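Local coordinates for reticulocyte binding protein (Streptococcus agalactiae COH1, PDB 3FAW), which is a cell-wall-anchored pullulanase that probably hydrolyses the alpha-1,6-glucosidic branch links of pullulan and glycogen-like polysaccharides, at residues Y569-A583 and I597-L609. Numbering follows the deposited sequence. Where two conformers were deposited one is given.
Sequences YIAAHDNLTLHDVIA and IHRRLRLGNVMIL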
ATOM      1  N   TYR A 569      -4.244 -12.322  -7.100  1.00 11.80           N
ATOM      2  CA  TYR A 569      -3.797 -12.785  -5.791  1.00 10.90           C
ATOM      3  C   TYR A 569      -4.862 -13.585  -5.051  1.00 10.79           C
ATOM      4  O   TYR A 569      -6.063 -13.473  -5.338  1.00 11.06           O
ATOM      5  CB  TYR A 569      -3.330 -11.607  -4.929  1.00 10.63           C
ATOM      6  CG  TYR A 569      -4.406 -10.841  -4.173  1.00 10.99           C
ATOM      7  CD1 TYR A 569      -5.569 -10.398  -4.803  1.00 11.12           C
ATOM      8  CD2 TYR A 569      -4.229 -10.517  -2.832  1.00 10.00           C
ATOM      9  CE1 TYR A 569      -6.538  -9.671  -4.102  1.00  8.77           C
ATOM     10  CE2 TYR A 569      -5.180  -9.796  -2.130  1.00 10.95           C
ATOM     11  CZ  TYR A 569      -6.331  -9.371  -2.766  1.00 12.22           C
ATOM     12  OH  TYR A 569      -7.268  -8.651  -2.054  1.00  9.66           O
ATOM     13  N   ILE A 570      -4.402 -14.397  -4.107  1.00  8.53           N
ATOM     14  CA  ILE A 570      -5.292 -15.108  -3.184  1.00  8.40           C
ATOM     15  C   ILE A 570      -4.925 -14.892  -1.707  1.00  9.54           C
ATOM     16  O   ILE A 570      -5.672 -15.301  -0.818  1.00 10.43           O
ATOM     17  CB  ILE A 570      -5.377 -16.618  -3.513  1.00  7.19           C
ATOM     18  CG1 ILE A 570      -3.979 -17.251  -3.615  1.00  9.50           C
ATOM     19  CG2 ILE A 570      -6.169 -16.824  -4.799  1.00  3.62           C
ATOM     20  CD1 ILE A 570      -3.993 -18.754  -3.842  1.00  6.87           C
ATOM     21  N   ALA A 571      -3.798 -14.233  -1.444  1.00 10.21           N
ATOM     22  CA  ALA A 571      -3.416 -13.880  -0.071  1.00 10.32           C
ATOM     23  C   ALA A 571      -2.508 -12.655  -0.033  1.00 11.13           C
ATOM     24  O   ALA A 571      -1.907 -12.273  -1.039  1.00 10.62           O
ATOM     25  CB  ALA A 571      -2.741 -15.046   0.604  1.00  8.95           C
ATOM     26  N   ALA A 572      -2.419 -12.054   1.148  1.00 11.58           N
ATOM     27  CA  ALA A 572      -1.573 -10.889   1.394  1.00 11.26           C
ATOM     28  C   ALA A 572      -1.378 -10.752   2.900  1.00 10.89           C
ATOM     29  O   ALA A 572      -1.834 -11.602   3.658  1.00 10.03           O
ATOM     30  CB  ALA A 572      -2.209  -9.639   0.824  1.00 10.59           C
ATOM     31  N   HIS A 573      -0.706  -9.687   3.327  1.00 11.15           N
ATOM     32  CA  HIS A 573      -0.479  -9.444   4.754  1.00 11.96           C
ATOM     33  C   HIS A 573      -1.794  -9.320   5.534  1.00 12.72           C
ATOM     34  O   HIS A 573      -1.856  -9.698   6.700  1.00 10.79           O
ATOM     35  CB  HIS A 573       0.387  -8.199   4.963  1.00 11.59           C
ATOM     36  CG  HIS A 573      -0.333  -6.912   4.695  1.00 11.89           C
ATOM     37  ND1 HIS A 573      -0.319  -6.293   3.463  1.00 10.67           N
ATOM     38  CD2 HIS A 573      -1.110  -6.143   5.494  1.00 13.28           C
ATOM     39  CE1 HIS A 573      -1.049  -5.194   3.520  1.00 14.17           C
ATOM     40  NE2 HIS A 573      -1.541  -5.079   4.741  1.00 11.45           N
ATOM     41  N   ASP A 574      -2.827  -8.788   4.875  1.00 14.52           N
ATOM     42  CA  ASP A 574      -4.166  -8.625   5.461  0.50 14.20           C
ATOM     43  C   ASP A 574      -4.926  -9.941   5.465  1.00 14.58           C
ATOM     44  O   ASP A 574      -4.698 -10.788   4.599  1.00 15.75           O
ATOM     45  CB  ASP A 574      -4.998  -7.619   4.653  0.50 14.99           C
ATOM     46  CG  ASP A 574      -4.638  -6.179   4.941  0.50 13.77           C
ATOM     47  OD1 ASP A 574      -4.251  -5.867   6.086  0.50 20.07           O
ATOM     48  OD2 ASP A 574      -4.771  -5.349   4.019  0.50 13.05           O
ATOM     49  N   ASN A 575      -5.842 -10.102   6.424  1.00 13.23           N
ATOM     50  CA  ASN A 575      -6.727 -11.277   6.498  1.00 13.75           C
ATOM     51  C   ASN A 575      -5.972 -12.586   6.794  1.00 13.30           C
ATOM     52  O   ASN A 575      -4.761 -12.563   7.016  1.00 15.32           O
ATOM     53  CB  ASN A 575      -7.580 -11.377   5.224  1.00 13.31           C
ATOM     54  CG  ASN A 575      -8.321 -10.085   4.921  1.00 16.06           C
ATOM     55  OD1 ASN A 575      -9.172  -9.646   5.695  1.00 17.80           O
ATOM     56  ND2 ASN A 575      -7.994  -9.466   3.790  1.00 17.40           N
ATOM     57  N   LEU A 576      -6.679 -13.717   6.830  1.00 13.29           N
ATOM     58  CA  LEU A 576      -6.037 -15.014   7.108  1.00 13.23           C
ATOM     59  C   LEU A 576      -5.027 -15.383   6.024  1.00 13.33           C
ATOM     60  O   LEU A 576      -5.226 -15.057   4.851  1.00 14.13           O
ATOM     61  CB  LEU A 576      -7.079 -16.136   7.218  1.00 13.11           C
ATOM     62  CG  LEU A 576      -8.073 -16.068   8.384  1.00 12.86           C
ATOM     63  CD1 LEU A 576      -9.199 -17.075   8.182  1.00 12.89           C
ATOM     64  CD2 LEU A 576      -7.368 -16.299   9.717  1.00  7.70           C
ATOM     65  N   THR A 577      -3.949 -16.065   6.413  1.00 13.38           N
ATOM     66  CA  THR A 577      -3.000 -16.610   5.438  1.00 13.53           C
ATOM     67  C   THR A 577      -3.707 -17.670   4.588  1.00 12.84           C
ATOM     68  O   THR A 577      -4.749 -18.200   4.983  1.00 10.77           O
ATOM     69  CB  THR A 577      -1.756 -17.264   6.091  1.00 13.43           C
ATOM     70  OG1 THR A 577      -2.130 -18.470   6.769  1.00 13.10           O
ATOM     71  CG2 THR A 577      -1.059 -16.308   7.069  1.00 12.52           C
ATOM     72  N   LEU A 578      -3.130 -17.974   3.428  1.00 10.16           N
ATOM     73  CA  LEU A 578      -3.692 -18.976   2.525  1.00 10.94           C
ATOM     74  C   LEU A 578      -3.866 -20.339   3.204  1.00 11.52           C
ATOM     75  O   LEU A 578      -4.884 -21.002   3.018  1.00 11.93           O
ATOM     76  CB  LEU A 578      -2.808 -19.126   1.277  1.00 11.44           C
ATOM     77  CG  LEU A 578      -3.327 -20.068   0.187  1.00 11.10           C
ATOM     78  CD1 LEU A 578      -4.767 -19.729  -0.189  1.00 11.20           C
ATOM     79  CD2 LEU A 578      -2.401 -20.021  -1.025  1.00  9.35           C
ATOM     80  N   HIS A 579      -2.870 -20.749   3.983  1.00 11.43           N
ATOM     81  CA  HIS A 579      -2.939 -21.998   4.747  1.00 12.09           C
ATOM     82  C   HIS A 579      -4.103 -21.987   5.745  1.00 12.95           C
ATOM     83  O   HIS A 579      -4.919 -22.916   5.782  1.00 12.75           O
ATOM     84  CB  HIS A 579      -1.621 -22.217   5.497  1.00 12.97           C
ATOM     85  CG  HIS A 579      -1.636 -23.394   6.419  1.00 11.48           C
ATOM     86  ND1 HIS A 579      -2.058 -23.307   7.728  1.00 10.49           N
ATOM     87  CD2 HIS A 579      -1.280 -24.686   6.224  1.00 12.61           C
ATOM     88  CE1 HIS A 579      -1.967 -24.497   8.297  1.00 10.63           C
ATOM     89  NE2 HIS A 579      -1.495 -25.350   7.407  1.00  9.68           N
ATOM     90  N   ASP A 580      -4.170 -20.922   6.541  1.00 11.91           N
ATOM     91  CA  ASP A 580      -5.143 -20.818   7.626  1.00 11.55           C
ATOM     92  C   ASP A 580      -6.585 -20.697   7.130  1.00 10.90           C
ATOM     93  O   ASP A 580      -7.501 -21.242   7.748  1.00 12.51           O
ATOM     94  CB  ASP A 580      -4.802 -19.636   8.543  1.00 10.92           C
ATOM     95  CG  ASP A 580      -3.497 -19.835   9.315  1.00  8.76           C
ATOM     96  OD1 ASP A 580      -2.942 -20.953   9.342  1.00  8.32           O
ATOM     97  OD2 ASP A 580      -3.027 -18.855   9.916  1.00 10.92           O
ATOM     98  N   VAL A 581      -6.787 -19.983   6.026  1.00 11.78           N
ATOM     99  CA  VAL A 581      -8.127 -19.818   5.448  1.00 11.41           C
ATOM    100  C   VAL A 581      -8.610 -21.116   4.787  1.00 10.97           C
ATOM    101  O   VAL A 581      -9.797 -21.430   4.818  1.00 10.47           O
ATOM    102  CB  VAL A 581      -8.181 -18.636   4.445  1.00 10.82           C
ATOM    103  CG1 VAL A 581      -7.487 -18.995   3.124  1.00 12.62           C
ATOM    104  CG2 VAL A 581      -9.619 -18.209   4.205  1.00 10.48           C
ATOM    105  N   ILE A 582      -7.686 -21.875   4.204  1.00 12.22           N
ATOM    106  CA  ILE A 582      -8.004 -23.206   3.680  1.00 11.01           C
ATOM    107  C   ILE A 582      -8.466 -24.138   4.804  1.00 11.04           C
ATOM    108  O   ILE A 582      -9.493 -24.799   4.673  1.00 10.30           O
ATOM    109  CB  ILE A 582      -6.806 -23.830   2.926  1.00 11.92           C
ATOM    110  CG1 ILE A 582      -6.646 -23.166   1.556  1.00 10.82           C
ATOM    111  CG2 ILE A 582      -6.996 -25.340   2.754  1.00  9.33           C
ATOM    112  CD1 ILE A 582      -5.339 -23.495   0.852  1.00 10.08           C
ATOM    113  N   ALA A 583      -7.716 -24.170   5.906  1.00 11.42           N
ATOM    114  CA  ALA A 583      -8.050 -25.012   7.061  1.00 12.02           C
ATOM    115  C   ALA A 583      -9.387 -24.615   7.687  1.00 13.24           C
ATOM    116  O   ALA A 583     -10.166 -25.478   8.112  1.00 11.97           O
ATOM    117  CB  ALA A 583      -6.939 -24.946   8.107  1.00 12.12           C
ATOM    118  N   ILE A 597      -4.475 -29.919   3.345  1.00 14.21           N
ATOM    119  CA  ILE A 597      -4.451 -28.460   3.298  1.00 14.44           C
ATOM    120  C   ILE A 597      -3.417 -27.968   2.278  1.00 13.58           C
ATOM    121  O   ILE A 597      -3.715 -27.081   1.481  1.00 14.24           O
ATOM    122  CB  ILE A 597      -4.188 -27.846   4.701  1.00 14.35           C
ATOM    123  CG1 ILE A 597      -5.389 -28.097   5.627  1.00 14.23           C
ATOM    124  CG2 ILE A 597      -3.929 -26.345   4.594  1.00 15.22           C
ATOM    125  CD1 ILE A 597      -5.110 -27.822   7.097  1.00 15.16           C
ATOM    126  N   HIS A 598      -2.220 -28.557   2.292  1.00 12.69           N
ATOM    127  CA  HIS A 598      -1.159 -28.172   1.352  1.00 12.90           C
ATOM    128  C   HIS A 598      -1.448 -28.605  -0.090  1.00 12.42           C
ATOM    129  O   HIS A 598      -1.069 -27.912  -1.029  1.00 10.76           O
ATOM    130  CB  HIS A 598       0.204 -28.703   1.807  1.00 12.59           C
ATOM    131  CG  HIS A 598       0.822 -27.903   2.911  1.00 15.25           C
ATOM    132  ND1 HIS A 598       0.348 -27.935   4.205  1.00 15.95           N
ATOM    133  CD2 HIS A 598       1.867 -27.043   2.916  1.00 14.80           C
ATOM    134  CE1 HIS A 598       1.075 -27.132   4.959  1.00 13.69           C
ATOM    135  NE2 HIS A 598       2.005 -26.579   4.202  1.00 14.10           N
ATOM    136  N   ARG A 599      -2.116 -29.743  -0.264  1.00 13.04           N
ATOM    137  CA  ARG A 599      -2.550 -30.166  -1.597  1.00 13.57           C
ATOM    138  C   ARG A 599      -3.472 -29.110  -2.210  1.00 12.12           C
ATOM    139  O   ARG A 599      -3.316 -28.744  -3.372  1.00 11.54           O
ATOM    140  CB  ARG A 599      -3.233 -31.540  -1.546  1.00 13.25           C
ATOM    141  CG  ARG A 599      -2.247 -32.693  -1.459  1.00 14.30           C
ATOM    142  CD  ARG A 599      -2.937 -34.041  -1.348  1.00 17.37           C
ATOM    143  NE  ARG A 599      -1.971 -35.099  -1.057  1.00 21.43           N
ATOM    144  CZ  ARG A 599      -2.275 -36.382  -0.865  1.00 24.88           C
ATOM    145  NH1 ARG A 599      -3.537 -36.801  -0.928  0.10 24.96           N
ATOM    146  NH2 ARG A 599      -1.308 -37.254  -0.607  1.00 26.46           N
ATOM    147  N   ARG A 600      -4.404 -28.603  -1.404  1.00 10.55           N
ATOM    148  CA  ARG A 600      -5.299 -27.518  -1.814  1.00 10.37           C
ATOM    149  C   ARG A 600      -4.571 -26.184  -2.001  1.00 11.48           C
ATOM    150  O   ARG A 600      -4.880 -25.429  -2.921  1.00 12.47           O
ATOM    151  CB  ARG A 600      -6.432 -27.356  -0.797  1.00 10.35           C
ATOM    152  CG  ARG A 600      -7.363 -28.558  -0.738  1.00 10.51           C
ATOM    153  CD  ARG A 600      -8.349 -28.447   0.411  1.00  9.61           C
ATOM    154  NE  ARG A 600      -9.256 -29.591   0.469  1.00  6.26           N
ATOM    155  CZ  ARG A 600     -10.338 -29.756  -0.297  1.00  7.93           C
ATOM    156  NH1 ARG A 600     -10.664 -28.860  -1.213  1.00  9.81           N
ATOM    157  NH2 ARG A 600     -11.098 -30.835  -0.151  1.00 10.04           N
ATOM    158  N   LEU A 601      -3.606 -25.901  -1.130  1.00 12.76           N
ATOM    159  CA  LEU A 601      -2.795 -24.686  -1.229  1.00 13.01           C
ATOM    160  C   LEU A 601      -2.036 -24.645  -2.556  1.00 13.32           C
ATOM    161  O   LEU A 601      -1.982 -23.607  -3.221  1.00 11.72           O
ATOM    162  CB  LEU A 601      -1.816 -24.612  -0.049  1.00 13.79           C
ATOM    163  CG  LEU A 601      -1.032 -23.313   0.161  1.00 14.35           C
ATOM    164  CD1 LEU A 601      -0.542 -23.234   1.600  1.00 15.73           C
ATOM    165  CD2 LEU A 601       0.139 -23.196  -0.803  1.00 12.82           C
ATOM    166  N   ARG A 602      -1.469 -25.784  -2.941  1.00 13.69           N
ATOM    167  CA  ARG A 602      -0.704 -25.885  -4.181  1.00 15.35           C
ATOM    168  C   ARG A 602      -1.573 -25.667  -5.420  1.00 14.18           C
ATOM    169  O   ARG A 602      -1.105 -25.111  -6.413  1.00 14.55           O
ATOM    170  CB  ARG A 602       0.024 -27.232  -4.252  1.00 15.59           C
ATOM    171  CG  ARG A 602       1.213 -27.313  -3.306  1.00 18.00           C
ATOM    172  CD  ARG A 602       2.007 -28.609  -3.476  1.00 21.95           C
ATOM    173  NE  ARG A 602       1.434 -29.736  -2.740  1.00 27.32           N
ATOM    174  CZ  ARG A 602       2.004 -30.371  -1.709  1.00 29.94           C
ATOM    175  NH1 ARG A 602       3.190 -30.011  -1.230  1.00 32.57           N
ATOM    176  NH2 ARG A 602       1.372 -31.390  -1.143  1.00 30.54           N
ATOM    177  N   LEU A 603      -2.834 -26.093  -5.357  1.00 13.62           N
ATOM    178  CA  LEU A 603      -3.790 -25.814  -6.428  1.00 13.75           C
ATOM    179  C   LEU A 603      -3.995 -24.313  -6.609  1.00 12.78           C
ATOM    180  O   LEU A 603      -4.015 -23.824  -7.734  1.00 12.60           O
ATOM    181  CB  LEU A 603      -5.139 -26.488  -6.158  1.00 14.29           C
ATOM    182  CG  LEU A 603      -5.166 -28.020  -6.158  1.00 14.46           C
ATOM    183  CD1 LEU A 603      -6.604 -28.499  -6.025  1.00 12.04           C
ATOM    184  CD2 LEU A 603      -4.507 -28.603  -7.407  1.00  9.35           C
ATOM    185  N   GLY A 604      -4.143 -23.597  -5.498  1.00 12.25           N
ATOM    186  CA  GLY A 604      -4.271 -22.139  -5.514  1.00 12.49           C
ATOM    187  C   GLY A 604      -3.092 -21.438  -6.163  1.00 12.01           C
ATOM    188  O   GLY A 604      -3.276 -20.515  -6.956  1.00 11.93           O
ATOM    189  N   ASN A 605      -1.879 -21.878  -5.825  1.00 12.78           N
ATOM    190  CA  ASN A 605      -0.658 -21.298  -6.389  1.00 11.71           C
ATOM    191  C   ASN A 605      -0.511 -21.596  -7.880  1.00 11.66           C
ATOM    192  O   ASN A 605      -0.029 -20.753  -8.637  1.00 11.12           O
ATOM    193  CB  ASN A 605       0.584 -21.777  -5.624  1.00 11.60           C
ATOM    194  CG  ASN A 605       0.695 -21.163  -4.230  1.00 10.92           C
ATOM    195  OD1 ASN A 605      -0.166 -20.387  -3.797  1.00  7.63           O
ATOM    196  ND2 ASN A 605       1.765 -21.513  -3.519  1.00  5.80           N
ATOM    197  N   VAL A 606      -0.923 -22.790  -8.300  1.00 12.07           N
ATOM    198  CA  VAL A 606      -0.947 -23.134  -9.722  1.00 11.47           C
ATOM    199  C   VAL A 606      -1.817 -22.152 -10.505  1.00 11.94           C
ATOM    200  O   VAL A 606      -1.396 -21.626 -11.539  1.00 12.63           O
ATOM    201  CB  VAL A 606      -1.480 -24.563  -9.961  1.00 11.78           C
ATOM    202  CG1 VAL A 606      -1.805 -24.773 -11.431  1.00 11.90           C
ATOM    203  CG2 VAL A 606      -0.475 -25.598  -9.483  1.00  8.78           C
ATOM    204  N   MET A 607      -3.022 -21.900  -9.999  1.00 11.24           N
ATOM    205  CA  MET A 607      -3.990 -21.064 -10.704  1.00 11.41           C
ATOM    206  C   MET A 607      -3.528 -19.605 -10.821  1.00 10.74           C
ATOM    207  O   MET A 607      -3.642 -19.009 -11.891  1.00 10.26           O
ATOM    208  CB  MET A 607      -5.372 -21.172 -10.043  1.00 10.66           C
ATOM    209  CG  MET A 607      -5.970 -22.570 -10.176  1.00 11.68           C
ATOM    210  SD  MET A 607      -7.656 -22.740  -9.577  1.00 13.05           S
ATOM    211  CE  MET A 607      -7.450 -22.270  -7.865  1.00 23.16           C
ATOM    212  N   ILE A 608      -2.979 -19.047  -9.745  1.00 11.00           N
ATOM    213  CA  ILE A 608      -2.447 -17.678  -9.779  1.00 11.46           C
ATOM    214  C   ILE A 608      -1.270 -17.547 -10.754  1.00 11.77           C
ATOM    215  O   ILE A 608      -1.185 -16.577 -11.511  1.00  9.73           O
ATOM    216  CB  ILE A 608      -2.010 -17.184  -8.366  1.00 11.16           C
ATOM    217  CG1 ILE A 608      -3.228 -17.010  -7.456  1.00 10.60           C
ATOM    218  CG2 ILE A 608      -1.235 -15.857  -8.458  1.00 12.18           C
ATOM    219  CD1 ILE A 608      -4.257 -15.968  -7.935  1.00  4.88           C
ATOM    220  N   LEU A 609      -0.377 -18.535 -10.747  1.00 12.45           N
ATOM    221  CA  LEU A 609       0.854 -18.456 -11.533  1.00 11.99           C
ATOM    222  C   LEU A 609       0.706 -18.886 -13.003  1.00 12.72           C
ATOM    223  O   LEU A 609       1.673 -18.803 -13.769  1.00 11.74           O
ATOM    224  CB  LEU A 609       1.966 -19.236 -10.838  1.00 11.53           C
ATOM    225  CG  LEU A 609       2.453 -18.538  -9.561  1.00 11.47           C
ATOM    226  CD1 LEU A 609       3.254 -19.486  -8.690  1.00  7.31           C
ATOM    227  CD2 LEU A 609       3.274 -17.286  -9.903  1.00  7.97           C
TER
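With CG swung anti to the backbone N (chi1 174°), H579 reaches out from helix 578-583 to I597, while I570, its CG1 set between its own N and carbonyl carbon (chi1 52°), sends CD1 to the backbone of G604. That methyl lies over the bare backbone, 3.6 Å from G604 O. The rest of I570 slides past I608, CG2 lying 3.8 Å from I608 CD1. Next along, L578 CD2 packs on L601 CG and near N605 OD1; N605 ND2 hydrogen-bonds to T694 OG1. I582 CD1 presses tightly on the backbone of L601, 3.5 Å from L601 CA, and I582 CG2 meets I597 CG2 at 3.7 Å. I597 CD1 extends to A583 CB. The H579 ring has CD2 3.5 Å from I597 CG2 and H598 CE1 at its edge; its rotation is fixed by a nearly straight bond from ND1 to D580 OD1 (3.0 Å), in the ring plane. D580 is held in turn by T626 and K627. No hydrogen bond links the segments, whose helices cross at 119°. This apolar packing joins I570 and helix 578-586 to helix 590-609 within the last beta-alpha-beta crossover, strand 566-568 to strand 614-618, of the alpha-amylase-type TIM barrel.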